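Putative acetyltransferase Ta0821 (Thermoplasma acidophilum DSM 1728, PDB 3C26) is a putative acyltransferase of the GNAT family that probably transfers an acyl group to an acceptor not yet identified. Local coordinates at residues Arg121-Ser126 with Ser257-Trp262; Gln142-Pro147 with Tyr242-Leu247; Tyr149-Gly154 with Leu251-Ala256; Phe175-Lys180 with Ser203-Phe208. All blocks are in the same frame, centred on the assembly; numbering follows the deposited sequence.

Contact 1: Arg121-Ser126 with Ser257-Trp262; sequences RSAVYS and SSLTVW. With EDO (1,2-ethanediol), chain H; NO3 (nitrate ion), chain D.
Val124 and Thr260 form a hydrogen-bonded pair in the antiparallel register of Arg121-Ser126 with Ser257-Trp262. The amide of Val124 gives its proton to Thr260 O at 2.8 Å, and that of Thr260 returns one to Val124 O, from 36° above the carbonyl plane. A chi1 of 71° also turns OG1 of Thr260 toward Val124 O, though their separation of 2.5 Å is too short for the length to be relied on. OG1 in turn accepts a weak bond from Trp262 NE1, in the plane of the indole. Ser122 and Trp262 repeat the paired exchange, the bond from Trp262 N to Ser122 O being almost straight (175°). Such pairs alternate with the non-hydrogen-bonded Ala123-Val261 and Tyr125-Leu259, as in regular antiparallel beta pairing, and strand 121-125 falls in the region assigned to the GNAT family. Where that strand ends, a side chain takes over from the backbone: Ser126 N donates to Ser258 O at 2.8 Å, while Ser258 N donates to Ser126 OG, also at 2.8 Å. That hydroxyl is further bonded to an ethanediol molecule. Apolar contacts flank the bonds, with Val124 CG2 4.0 Å from Trp262 CD1, and Leu259 CD1 lying over one face of the Tyr125 ring. Polar ends leave the pair for other partners: Arg121 for Glu263 and Asp82, Tyr125 OH for Met45 N, Ser258 OG for Glu145. Helix 129-138 packs through Leu132 on the face bearing Val124, Thr260 and Trp262; Phe176 of strand 174-177 covers Ala123, Leu259 and Val261; and strand 258-265 is flanked on its other edge by strand 141-153.

Contact 2: Gln142-Pro147 with Tyr242-Leu247; sequences QVEEYP and YVRKAL. With EDO (1,2-ethanediol), chain F; EDO (1,2-ethanediol), chain G.
Tyr146 lies alongside Arg244, their side chains pointing the same way, and CA of Arg244 covers one face of the ring, toward its rim, 4.0 Å from the centroid in a CH-pi contact. Tyr146 OH lies over the centre of the guanidinium, 3.5 Å from Arg244 CZ, and is hydrogen-bonded to Asn220. The arginine chain bends at chi3 (-60°), which sets NE, and its side chain crosses that of Glu144 at about a right angle. The salt bridge runs from NH1 of Arg244 to OE2 of Glu144 at 3.1 Å; the oxygen lies in the guanidinium plane, but the nitrogen stands above the carboxylate plane. Cys174 O, Asn220 O and Tyr181 OH take further guanidinium protons, and Trp172 adds a cation-pi contact. Here strand 237-243, antiparallel to strand 141-153, leaves its partner: Val243 N still bonds to Pro147 O at 3.0 Å, Arg244 takes the N-cap position and helix 245-248 begins. The Lys245 amide adds one more backbone bond, to Glu145 O at 2.8 Å in the carbonyl plane. Lys245 CE lies 3.6 Å from Glu145 OE1, the side chains running side by side. The two charges stay 4.2 Å apart, Glu145 OE1 to Lys245 NZ, and an ethanediol hydroxyl spans them, held by the lysine and weakly bonded to Glu145 OE2, whose main partner is Ser258 OG.

Contact 3: Tyr149-Gly154 with Leu251-Ala256; sequences YTFQGG and LPYVPA. With EDO (1,2-ethanediol), chain H.
Tyr149, its CG anti to the carbonyl carbon (chi1 -53°) on a CB that points toward the loop, puts its ring between Leu251 and Pro255, which cover opposite faces. Leu251 CD1 makes a CH-pi contact 4.0 Å from the ring centroid and comes to 3.6 Å from Tyr149 CZ. On the other face Pro255 lays CB over the rim, and its CD reaches 3.7 Å from Tyr149 OH. The ring edge belongs to Tyr253: its carbonyl oxygen lies in the ring plane, 3.6 Å from Tyr149 CE2. One water, also in that plane, donates to Tyr253 O at 2.6 Å and is hydrogen-bonded to Tyr149 OH. Beside this cluster Phe151 points its edge at the face of Tyr253 in a T-shaped pair, planes at 80° and Phe151 CZ 4.1 Å from Tyr253 CZ; the other face of the Tyr253 ring rests on Pro252 CG. An alanine in place of Tyr149 would probably leave Leu251 and Pro255 facing a gap and the water without its phenol partner. Strand 237-243 backs the cluster, Val243 touching Tyr149, while Ile229 of helix 225-232 packs on both Phe151 and Leu251. Gln152 NE2 bonds to Leu251 O of the second subunit, and reciprocally, placing the contact at the dimer interface. With no direct hydrogen bond across the segments, ring faces and edges hold loop 251-256 to the strand, and the water supplies the polar link.

Contact 4: Phe175-Lys180 with Ser203-Phe208; sequences FFIDWK and STFVYF
Phe175 and Phe205 form an offset stack, centroids 4.0 Å apart and planes only 17° from parallel. CD2 of Phe175 lies over the centre of the Phe205 ring, whereas Phe205 CZ sits toward the rim of the other, and the side chains cross at about a right angle. CB of Phe205 points toward strand 174-177, and chi1 of -168° places CG anti to the backbone N. Ile177 supplies the aliphatic contacts with the rings, approaching the edge of Phe205 with CD1 and setting CG2 3.6 Å from Tyr207 CD1. Backbone meets ring next: Asp178 N stands over the centre of the Tyr207 ring, 3.3 Å from CE2 of that tyrosine. Polar links are indirect, since a water donates to Asp178 OD1 at 2.6 Å and is hydrogen-bonded to Tyr207 OH at 2.8 Å. The other carboxylate oxygen, Asp178 OD2, forms a salt bridge with Lys180 NZ at 3.5 Å, a lysine also paired with Glu78. An alanine in place of Tyr207 would probably leave Asp178 N without the ring it stands over, Ile177 CG2 beside a gap and the water without its phenol partner. Leu198 touches both Phe205 and Tyr207, and Tyr168 meets Phe205 edge-to-face. Ile177 and Lys180 exchange backbone hydrogen bonds across a type I' turn, the tight connection of a two-residue beta hairpin, here joining strands 174-177 and 180-183 and packed through aromatic rings against strand 204-211.

All four contacts are largely buried, but contact 1 lies deepest, its centre about 8 Å from that of the chain, and contact 3 farthest out, its centre about 19 Å away, beside the second subunit. Contacts 1 and 2 meet through neighbouring strands 258-265 and 141-153, with Val261 O probably bonded to Val143 N. Contacts 2 and 3 share strand 141-153, and Pro147 packs on Pro255. Contact 4 reaches the first two through Phe176 and Trp179, but its nearest atoms are about 10 Å from those of contact 3. Backbone pairing dominates contact 1; contact 2 adds charge as a strand gives way to a helix; contacts 3 and 4 rely on aromatic rings and single bridging waters.

Contact 1: Arg121-Ser126 with Ser257-Trp262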
# COMPACT_ATOMS: atom_id res chain seq x y z
N ARG A 121 -10.40 17.26 -14.83
CA ARG A 121 -9.33 16.59 -14.09
C ARG A 121 -9.88 15.93 -12.84
O ARG A 121 -10.90 16.35 -12.29
CB ARG A 121 -8.19 17.55 -13.72
CG ARG A 121 -7.57 18.20 -14.90
CD ARG A 121 -6.36 18.97 -14.57
NE ARG A 121 -5.85 19.64 -15.77
CZ ARG A 121 -5.69 20.95 -15.92
NH1 ARG A 121 -5.88 21.75 -14.92
NH2 ARG A 121 -5.26 21.44 -17.06
N SER A 122 -9.14 14.92 -12.38
CA SER A 122 -9.50 14.20 -11.17
C SER A 122 -8.27 13.48 -10.61
O SER A 122 -7.39 13.02 -11.35
CB SER A 122 -10.62 13.18 -11.46
OG SER A 122 -11.29 12.74 -10.28
N ALA A 123 -8.29 13.35 -9.28
CA ALA A 123 -7.24 12.69 -8.58
C ALA A 123 -7.70 11.30 -8.14
O ALA A 123 -8.76 11.13 -7.52
CB ALA A 123 -6.74 13.54 -7.38
N VAL A 124 -6.89 10.30 -8.50
CA VAL A 124 -7.17 8.89 -8.19
C VAL A 124 -5.96 8.17 -7.55
O VAL A 124 -4.86 8.28 -8.04
CB VAL A 124 -7.59 8.10 -9.46
CG1 VAL A 124 -8.08 6.74 -9.08
CG2 VAL A 124 -8.65 8.91 -10.27
N TYR A 125 -6.18 7.50 -6.42
CA TYR A 125 -5.09 6.75 -5.78
C TYR A 125 -4.60 5.65 -6.70
O TYR A 125 -5.37 5.02 -7.40
CB TYR A 125 -5.53 6.11 -4.48
CG TYR A 125 -5.67 7.03 -3.29
CD1 TYR A 125 -4.56 7.66 -2.73
CD2 TYR A 125 -6.89 7.17 -2.64
CE1 TYR A 125 -4.67 8.44 -1.65
CE2 TYR A 125 -6.99 7.93 -1.50
CZ TYR A 125 -5.90 8.58 -1.02
OH TYR A 125 -6.00 9.32 0.15
N SER A 126 -3.29 5.45 -6.70
CA SER A 126 -2.60 4.45 -7.55
C SER A 126 -3.10 3.01 -7.28
O SER A 126 -3.01 2.14 -8.13
CB SER A 126 -1.10 4.47 -7.30
OG SER A 126 -0.81 4.26 -5.91
N SER A 257 2.51 3.89 -2.54
CA SER A 257 1.45 4.39 -3.35
C SER A 257 1.58 5.85 -3.70
O SER A 257 2.43 6.56 -3.21
CB SER A 257 0.10 4.16 -2.65
OG SER A 257 -0.08 5.07 -1.58
N SER A 258 0.70 6.26 -4.60
CA SER A 258 0.69 7.62 -5.12
C SER A 258 -0.70 8.17 -5.39
O SER A 258 -1.71 7.44 -5.48
CB SER A 258 1.55 7.73 -6.39
OG SER A 258 0.94 7.22 -7.57
N LEU A 259 -0.74 9.49 -5.44
CA LEU A 259 -1.93 10.22 -5.88
C LEU A 259 -1.74 10.62 -7.34
O LEU A 259 -0.91 11.46 -7.68
CB LEU A 259 -2.22 11.47 -5.04
CG LEU A 259 -3.60 12.09 -5.33
CD1 LEU A 259 -4.70 11.12 -4.88
CD2 LEU A 259 -3.75 13.43 -4.65
N THR A 260 -2.55 10.03 -8.19
CA THR A 260 -2.44 10.24 -9.61
C THR A 260 -3.46 11.23 -10.09
O THR A 260 -4.55 11.33 -9.52
CB THR A 260 -2.61 8.89 -10.39
OG1 THR A 260 -3.97 8.44 -10.32
CG2 THR A 260 -1.65 7.79 -9.83
N VAL A 261 -3.07 11.95 -11.14
CA VAL A 261 -3.92 12.95 -11.83
C VAL A 261 -4.25 12.53 -13.27
O VAL A 261 -3.39 12.27 -14.11
CB VAL A 261 -3.27 14.39 -11.82
CG1 VAL A 261 -4.23 15.46 -12.42
CG2 VAL A 261 -2.83 14.75 -10.44
N TRP A 262 -5.56 12.45 -13.48
CA TRP A 262 -6.18 12.13 -14.77
C TRP A 262 -6.89 13.33 -15.40
O TRP A 262 -7.48 14.17 -14.72
CB TRP A 262 -7.14 10.96 -14.58
CG TRP A 262 -6.42 9.69 -14.22
CD1 TRP A 262 -5.79 9.43 -13.04
CD2 TRP A 262 -6.20 8.53 -15.05
NE1 TRP A 262 -5.21 8.18 -13.07
CE2 TRP A 262 -5.44 7.61 -14.29
CE3 TRP A 262 -6.58 8.18 -16.35
CZ2 TRP A 262 -5.07 6.36 -14.78
CZ3 TRP A 262 -6.19 6.94 -16.85
CH2 TRP A 262 -5.44 6.04 -16.07
C1 EDO H . 0.27 -0.10 -4.54
O1 EDO H . -0.07 0.52 -3.29
C2 EDO H . -0.51 0.56 -5.67
O2 EDO H . 0.11 1.82 -5.79
N NO3 D . -12.67 10.00 -9.35
O1 NO3 D . -13.75 10.85 -9.17
O2 NO3 D . -11.39 10.40 -8.96
O3 NO3 D . -12.88 8.72 -9.89

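Contact 2: Gln142-Pro147 with Tyr242-Leu247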
# COMPACT_ATOMS: atom_id res chain seq x y z
N GLN A 142 -3.84 9.58 -17.63
CA GLN A 142 -2.99 10.06 -16.55
C GLN A 142 -2.00 11.13 -17.02
O GLN A 142 -1.28 10.92 -17.98
CB GLN A 142 -2.19 8.93 -15.93
CG GLN A 142 -1.60 9.33 -14.60
CD GLN A 142 -0.99 8.17 -13.86
OE1 GLN A 142 -1.61 7.13 -13.68
NE2 GLN A 142 0.22 8.35 -13.41
N VAL A 143 -1.95 12.25 -16.30
CA VAL A 143 -1.05 13.34 -16.71
C VAL A 143 0.02 13.65 -15.66
O VAL A 143 1.04 14.28 -15.95
CB VAL A 143 -1.86 14.67 -17.04
CG1 VAL A 143 -2.81 14.46 -18.22
CG2 VAL A 143 -2.64 15.19 -15.82
N GLU A 144 -0.23 13.23 -14.43
CA GLU A 144 0.76 13.44 -13.38
C GLU A 144 0.61 12.46 -12.23
O GLU A 144 -0.42 11.78 -12.08
CB GLU A 144 0.73 14.93 -12.92
CG GLU A 144 1.89 15.43 -11.97
CD GLU A 144 3.31 15.14 -12.43
OE1 GLU A 144 3.85 14.01 -12.26
OE2 GLU A 144 3.92 16.06 -13.02
N GLU A 145 1.63 12.40 -11.38
CA GLU A 145 1.57 11.49 -10.24
C GLU A 145 2.38 12.03 -9.07
O GLU A 145 3.48 12.57 -9.26
CB GLU A 145 2.07 10.11 -10.73
CG GLU A 145 2.71 9.24 -9.75
CD GLU A 145 2.85 7.82 -10.25
OE1 GLU A 145 3.55 7.57 -11.26
OE2 GLU A 145 2.25 6.95 -9.64
N TYR A 146 1.81 11.88 -7.86
CA TYR A 146 2.42 12.35 -6.59
C TYR A 146 2.57 11.22 -5.58
O TYR A 146 1.65 10.96 -4.79
CB TYR A 146 1.59 13.47 -5.92
CG TYR A 146 1.67 14.80 -6.62
CD1 TYR A 146 1.12 14.96 -7.89
CD2 TYR A 146 2.30 15.88 -6.03
CE1 TYR A 146 1.22 16.18 -8.57
CE2 TYR A 146 2.40 17.12 -6.70
CZ TYR A 146 1.85 17.25 -7.96
OH TYR A 146 1.93 18.45 -8.60
N PRO A 147 3.73 10.55 -5.57
CA PRO A 147 4.00 9.55 -4.56
C PRO A 147 3.77 10.11 -3.16
O PRO A 147 4.01 11.28 -2.92
CB PRO A 147 5.48 9.22 -4.77
CG PRO A 147 5.76 9.53 -6.10
CD PRO A 147 4.84 10.64 -6.54
N TYR A 242 2.85 14.75 -0.38
CA TYR A 242 2.48 14.33 -1.72
C TYR A 242 3.49 15.01 -2.61
O TYR A 242 3.49 16.22 -2.74
CB TYR A 242 1.07 14.76 -2.05
CG TYR A 242 -0.01 14.14 -1.17
CD1 TYR A 242 -0.36 14.69 0.05
CD2 TYR A 242 -0.69 13.04 -1.60
CE1 TYR A 242 -1.36 14.15 0.80
CE2 TYR A 242 -1.71 12.48 -0.86
CZ TYR A 242 -2.03 13.03 0.35
OH TYR A 242 -3.01 12.42 1.09
N VAL A 243 4.39 14.22 -3.16
CA VAL A 243 5.56 14.73 -3.88
C VAL A 243 5.51 14.42 -5.36
O VAL A 243 5.24 13.32 -5.75
CB VAL A 243 6.88 14.19 -3.27
CG1 VAL A 243 8.09 14.83 -3.93
CG2 VAL A 243 6.93 14.47 -1.78
N ARG A 244 5.72 15.45 -6.18
CA ARG A 244 5.64 15.27 -7.60
C ARG A 244 6.63 14.19 -8.03
O ARG A 244 7.78 14.18 -7.62
CB ARG A 244 5.85 16.60 -8.37
CG ARG A 244 5.56 16.44 -9.89
CD ARG A 244 6.09 17.60 -10.69
NE ARG A 244 5.53 18.89 -10.33
CZ ARG A 244 4.43 19.44 -10.83
NH1 ARG A 244 3.68 18.81 -11.69
NH2 ARG A 244 4.07 20.64 -10.43
N LYS A 245 6.15 13.27 -8.85
CA LYS A 245 6.95 12.09 -9.29
C LYS A 245 8.43 12.38 -9.65
O LYS A 245 9.37 11.69 -9.18
CB LYS A 245 6.22 11.41 -10.46
CG LYS A 245 6.87 10.17 -10.97
CD LYS A 245 6.96 9.15 -9.89
CE LYS A 245 7.04 7.75 -10.42
NZ LYS A 245 7.20 6.74 -9.32
N ALA A 246 8.64 13.44 -10.42
CA ALA A 246 9.97 13.75 -10.93
C ALA A 246 10.91 14.05 -9.81
O ALA A 246 12.11 13.81 -9.94
CB ALA A 246 9.95 14.89 -11.94
N LEU A 247 10.36 14.54 -8.70
CA LEU A 247 11.17 14.86 -7.52
C LEU A 247 11.35 13.65 -6.61
O LEU A 247 12.34 13.52 -5.87
CB LEU A 247 10.49 15.92 -6.67
CG LEU A 247 10.16 17.29 -7.24
CD1 LEU A 247 9.77 18.12 -6.08
CD2 LEU A 247 11.35 17.88 -7.89
C1 EDO F . 5.41 5.31 -7.34
O1 EDO F . 4.93 6.36 -8.21
C2 EDO F . 4.39 4.92 -6.26
O2 EDO F . 3.56 3.84 -6.72
C1 EDO G . -3.47 7.10 -19.99
O1 EDO G . -3.10 6.74 -18.66
C2 EDO G . -3.85 5.87 -20.81
O2 EDO G . -4.91 6.19 -21.74
O HOH W 1 6.56 14.35 -12.43

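Contact 3: Tyr149-Gly154 with Leu251-Ala256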
# COMPACT_ATOMS: atom_id res chain seq x y z
N TYR A 149 4.21 10.03 1.05
CA TYR A 149 5.13 9.73 2.16
C TYR A 149 4.52 10.18 3.43
O TYR A 149 4.27 11.36 3.61
CB TYR A 149 6.47 10.47 1.98
CG TYR A 149 7.08 10.23 0.63
CD1 TYR A 149 6.63 10.93 -0.48
CD2 TYR A 149 8.05 9.24 0.46
CE1 TYR A 149 7.16 10.67 -1.76
CE2 TYR A 149 8.56 8.98 -0.78
CZ TYR A 149 8.12 9.72 -1.89
OH TYR A 149 8.64 9.44 -3.14
N THR A 150 4.24 9.22 4.31
CA THR A 150 3.59 9.51 5.57
C THR A 150 4.55 9.34 6.72
O THR A 150 5.29 8.37 6.81
CB THR A 150 2.31 8.64 5.84
OG1 THR A 150 1.36 8.75 4.77
CG2 THR A 150 1.61 9.09 7.11
N PHE A 151 4.52 10.33 7.60
CA PHE A 151 5.42 10.41 8.74
C PHE A 151 4.67 10.56 10.03
O PHE A 151 3.55 11.07 10.09
CB PHE A 151 6.41 11.58 8.58
CG PHE A 151 7.40 11.36 7.47
CD1 PHE A 151 8.58 10.70 7.72
CD2 PHE A 151 7.10 11.74 6.18
CE1 PHE A 151 9.47 10.44 6.68
CE2 PHE A 151 8.00 11.48 5.11
CZ PHE A 151 9.17 10.85 5.37
N GLN A 152 5.30 10.06 11.07
CA GLN A 152 4.71 10.21 12.38
C GLN A 152 5.52 11.25 13.03
O GLN A 152 6.63 11.00 13.49
CB GLN A 152 4.57 8.93 13.20
CG GLN A 152 5.63 7.90 13.06
CD GLN A 152 5.16 6.56 13.62
OE1 GLN A 152 3.97 6.33 13.78
NE2 GLN A 152 6.08 5.67 13.88
N GLY A 153 4.93 12.45 12.91
CA GLY A 153 5.44 13.73 13.42
C GLY A 153 5.38 13.81 14.93
O GLY A 153 4.29 13.69 15.56
N GLY A 154 6.55 14.05 15.51
CA GLY A 154 6.74 14.05 16.95
C GLY A 154 6.95 15.36 17.69
O GLY A 154 6.41 15.54 18.78
N LEU A 251 14.36 10.75 -3.89
CA LEU A 251 14.20 10.53 -2.45
C LEU A 251 14.63 9.09 -2.06
O LEU A 251 14.48 8.18 -2.86
CB LEU A 251 12.74 10.75 -2.02
CG LEU A 251 12.21 12.18 -2.02
CD1 LEU A 251 10.69 12.21 -1.73
CD2 LEU A 251 12.95 13.07 -1.03
N PRO A 252 15.17 8.88 -0.84
CA PRO A 252 15.56 7.50 -0.44
C PRO A 252 14.41 6.52 -0.22
O PRO A 252 14.53 5.35 -0.51
CB PRO A 252 16.27 7.70 0.91
CG PRO A 252 15.90 9.05 1.37
CD PRO A 252 15.71 9.88 0.09
N TYR A 253 13.32 6.98 0.32
CA TYR A 253 12.19 6.11 0.61
C TYR A 253 11.48 5.84 -0.68
O TYR A 253 11.33 6.72 -1.51
CB TYR A 253 11.19 6.78 1.54
CG TYR A 253 11.75 7.92 2.30
CD1 TYR A 253 11.75 9.20 1.75
CD2 TYR A 253 12.30 7.74 3.55
CE1 TYR A 253 12.28 10.27 2.41
CE2 TYR A 253 12.84 8.83 4.24
CZ TYR A 253 12.82 10.08 3.66
OH TYR A 253 13.35 11.17 4.32
N VAL A 254 11.05 4.60 -0.83
CA VAL A 254 10.23 4.19 -1.94
C VAL A 254 8.77 4.08 -1.45
O VAL A 254 8.46 3.20 -0.66
CB VAL A 254 10.66 2.85 -2.45
CG1 VAL A 254 9.74 2.36 -3.56
CG2 VAL A 254 12.11 2.90 -2.90
N PRO A 255 7.87 4.96 -1.94
CA PRO A 255 6.49 4.86 -1.49
C PRO A 255 5.74 3.67 -2.09
O PRO A 255 6.07 3.18 -3.16
CB PRO A 255 5.90 6.16 -2.00
CG PRO A 255 6.56 6.29 -3.36
CD PRO A 255 7.97 5.78 -3.16
N ALA A 256 4.76 3.23 -1.35
CA ALA A 256 3.92 2.12 -1.74
C ALA A 256 2.81 2.62 -2.62
O ALA A 256 2.25 1.87 -3.42
CB ALA A 256 3.35 1.43 -0.54
C1 EDO H . 0.27 -0.10 -4.54
O1 EDO H . -0.07 0.52 -3.29
C2 EDO H . -0.51 0.56 -5.67
O2 EDO H . 0.11 1.82 -5.79
O HOH W 2 10.80 8.00 -3.69

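Contact 4: Phe175-Lys180 with Ser203-Phe208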
# COMPACT_ATOMS: atom_id res chain seq x y z
N PHE A 175 0.22 22.67 -10.99
CA PHE A 175 0.42 22.41 -9.58
C PHE A 175 -0.82 21.89 -8.89
O PHE A 175 -1.92 22.16 -9.29
CB PHE A 175 0.69 23.73 -8.81
CG PHE A 175 1.54 24.72 -9.52
CD1 PHE A 175 0.98 25.64 -10.38
CD2 PHE A 175 2.91 24.78 -9.24
CE1 PHE A 175 1.75 26.55 -11.01
CE2 PHE A 175 3.70 25.71 -9.88
CZ PHE A 175 3.13 26.60 -10.76
N PHE A 176 -0.58 21.18 -7.81
CA PHE A 176 -1.64 20.74 -6.89
C PHE A 176 -1.77 21.84 -5.89
O PHE A 176 -0.83 22.16 -5.18
CB PHE A 176 -1.33 19.43 -6.18
CG PHE A 176 -2.26 18.31 -6.53
CD1 PHE A 176 -3.63 18.50 -6.50
CD2 PHE A 176 -1.78 17.06 -6.83
CE1 PHE A 176 -4.51 17.48 -6.79
CE2 PHE A 176 -2.66 16.03 -7.12
CZ PHE A 176 -4.04 16.25 -7.09
N ILE A 177 -2.93 22.48 -5.88
CA ILE A 177 -3.23 23.46 -4.89
C ILE A 177 -4.61 23.17 -4.29
O ILE A 177 -5.61 23.07 -5.01
CB ILE A 177 -3.19 24.85 -5.45
CG1 ILE A 177 -1.77 25.15 -6.00
CG2 ILE A 177 -3.52 25.88 -4.39
CD1 ILE A 177 -1.59 26.60 -6.38
N ASP A 178 -4.66 23.05 -2.98
CA ASP A 178 -5.94 22.74 -2.31
C ASP A 178 -6.71 21.66 -3.05
O ASP A 178 -7.88 21.82 -3.41
CB ASP A 178 -6.80 23.99 -2.20
CG ASP A 178 -8.11 23.77 -1.40
OD1 ASP A 178 -8.13 22.94 -0.51
OD2 ASP A 178 -9.10 24.47 -1.66
N TRP A 179 -6.01 20.56 -3.33
CA TRP A 179 -6.56 19.33 -3.96
C TRP A 179 -7.11 19.47 -5.37
O TRP A 179 -7.90 18.64 -5.85
CB TRP A 179 -7.61 18.66 -3.06
CG TRP A 179 -7.05 18.17 -1.78
CD1 TRP A 179 -6.90 18.90 -0.62
CD2 TRP A 179 -6.50 16.86 -1.50
NE1 TRP A 179 -6.31 18.14 0.32
CE2 TRP A 179 -6.08 16.88 -0.16
CE3 TRP A 179 -6.32 15.70 -2.25
CZ2 TRP A 179 -5.49 15.78 0.46
CZ3 TRP A 179 -5.74 14.60 -1.62
CH2 TRP A 179 -5.33 14.66 -0.29
N LYS A 180 -6.68 20.54 -6.01
CA LYS A 180 -7.01 20.87 -7.37
C LYS A 180 -5.70 20.96 -8.16
O LYS A 180 -4.76 21.61 -7.74
CB LYS A 180 -7.79 22.20 -7.41
CG LYS A 180 -9.13 22.17 -6.70
CD LYS A 180 -9.74 23.57 -6.49
CE LYS A 180 -9.25 24.20 -5.21
NZ LYS A 180 -9.70 25.64 -4.94
N SER A 203 12.91 27.57 -6.55
CA SER A 203 12.38 26.30 -7.10
C SER A 203 11.45 25.60 -6.14
O SER A 203 10.85 24.58 -6.49
CB SER A 203 13.47 25.33 -7.52
OG SER A 203 14.08 25.73 -8.73
N THR A 204 11.34 26.14 -4.94
CA THR A 204 10.41 25.59 -3.94
C THR A 204 8.98 26.09 -4.21
O THR A 204 8.71 27.26 -4.39
CB THR A 204 10.78 25.94 -2.49
OG1 THR A 204 12.15 25.59 -2.24
CG2 THR A 204 9.91 25.15 -1.57
N PHE A 205 8.06 25.15 -4.31
CA PHE A 205 6.67 25.48 -4.52
C PHE A 205 5.86 24.40 -3.82
O PHE A 205 5.65 23.33 -4.36
CB PHE A 205 6.36 25.57 -6.00
CG PHE A 205 5.03 26.19 -6.31
CD1 PHE A 205 4.92 27.28 -7.14
CD2 PHE A 205 3.89 25.71 -5.71
CE1 PHE A 205 3.68 27.85 -7.41
CE2 PHE A 205 2.66 26.27 -5.96
CZ PHE A 205 2.55 27.33 -6.82
N VAL A 206 5.47 24.71 -2.58
CA VAL A 206 4.75 23.80 -1.71
C VAL A 206 3.41 24.38 -1.21
O VAL A 206 3.31 25.50 -0.71
CB VAL A 206 5.61 23.42 -0.44
CG1 VAL A 206 4.89 22.44 0.48
CG2 VAL A 206 6.94 22.84 -0.86
N TYR A 207 2.40 23.59 -1.39
CA TYR A 207 1.09 23.91 -0.85
C TYR A 207 0.88 23.08 0.43
O TYR A 207 1.10 21.88 0.44
CB TYR A 207 -0.01 23.61 -1.87
CG TYR A 207 -1.36 23.86 -1.27
CD1 TYR A 207 -1.93 25.12 -1.26
CD2 TYR A 207 -2.04 22.83 -0.62
CE1 TYR A 207 -3.17 25.33 -0.66
CE2 TYR A 207 -3.24 23.04 -0.01
CZ TYR A 207 -3.80 24.27 -0.02
OH TYR A 207 -5.02 24.39 0.63
N PHE A 208 0.49 23.75 1.51
CA PHE A 208 0.23 23.08 2.77
C PHE A 208 -1.17 23.36 3.33
O PHE A 208 -1.77 24.39 3.08
CB PHE A 208 1.31 23.38 3.84
CG PHE A 208 1.34 24.78 4.30
CD1 PHE A 208 0.54 25.19 5.37
CD2 PHE A 208 2.20 25.69 3.72
CE1 PHE A 208 0.55 26.51 5.77
CE2 PHE A 208 2.20 26.98 4.12
CZ PHE A 208 1.39 27.39 5.18
O HOH W 3 -6.34 22.03 1.18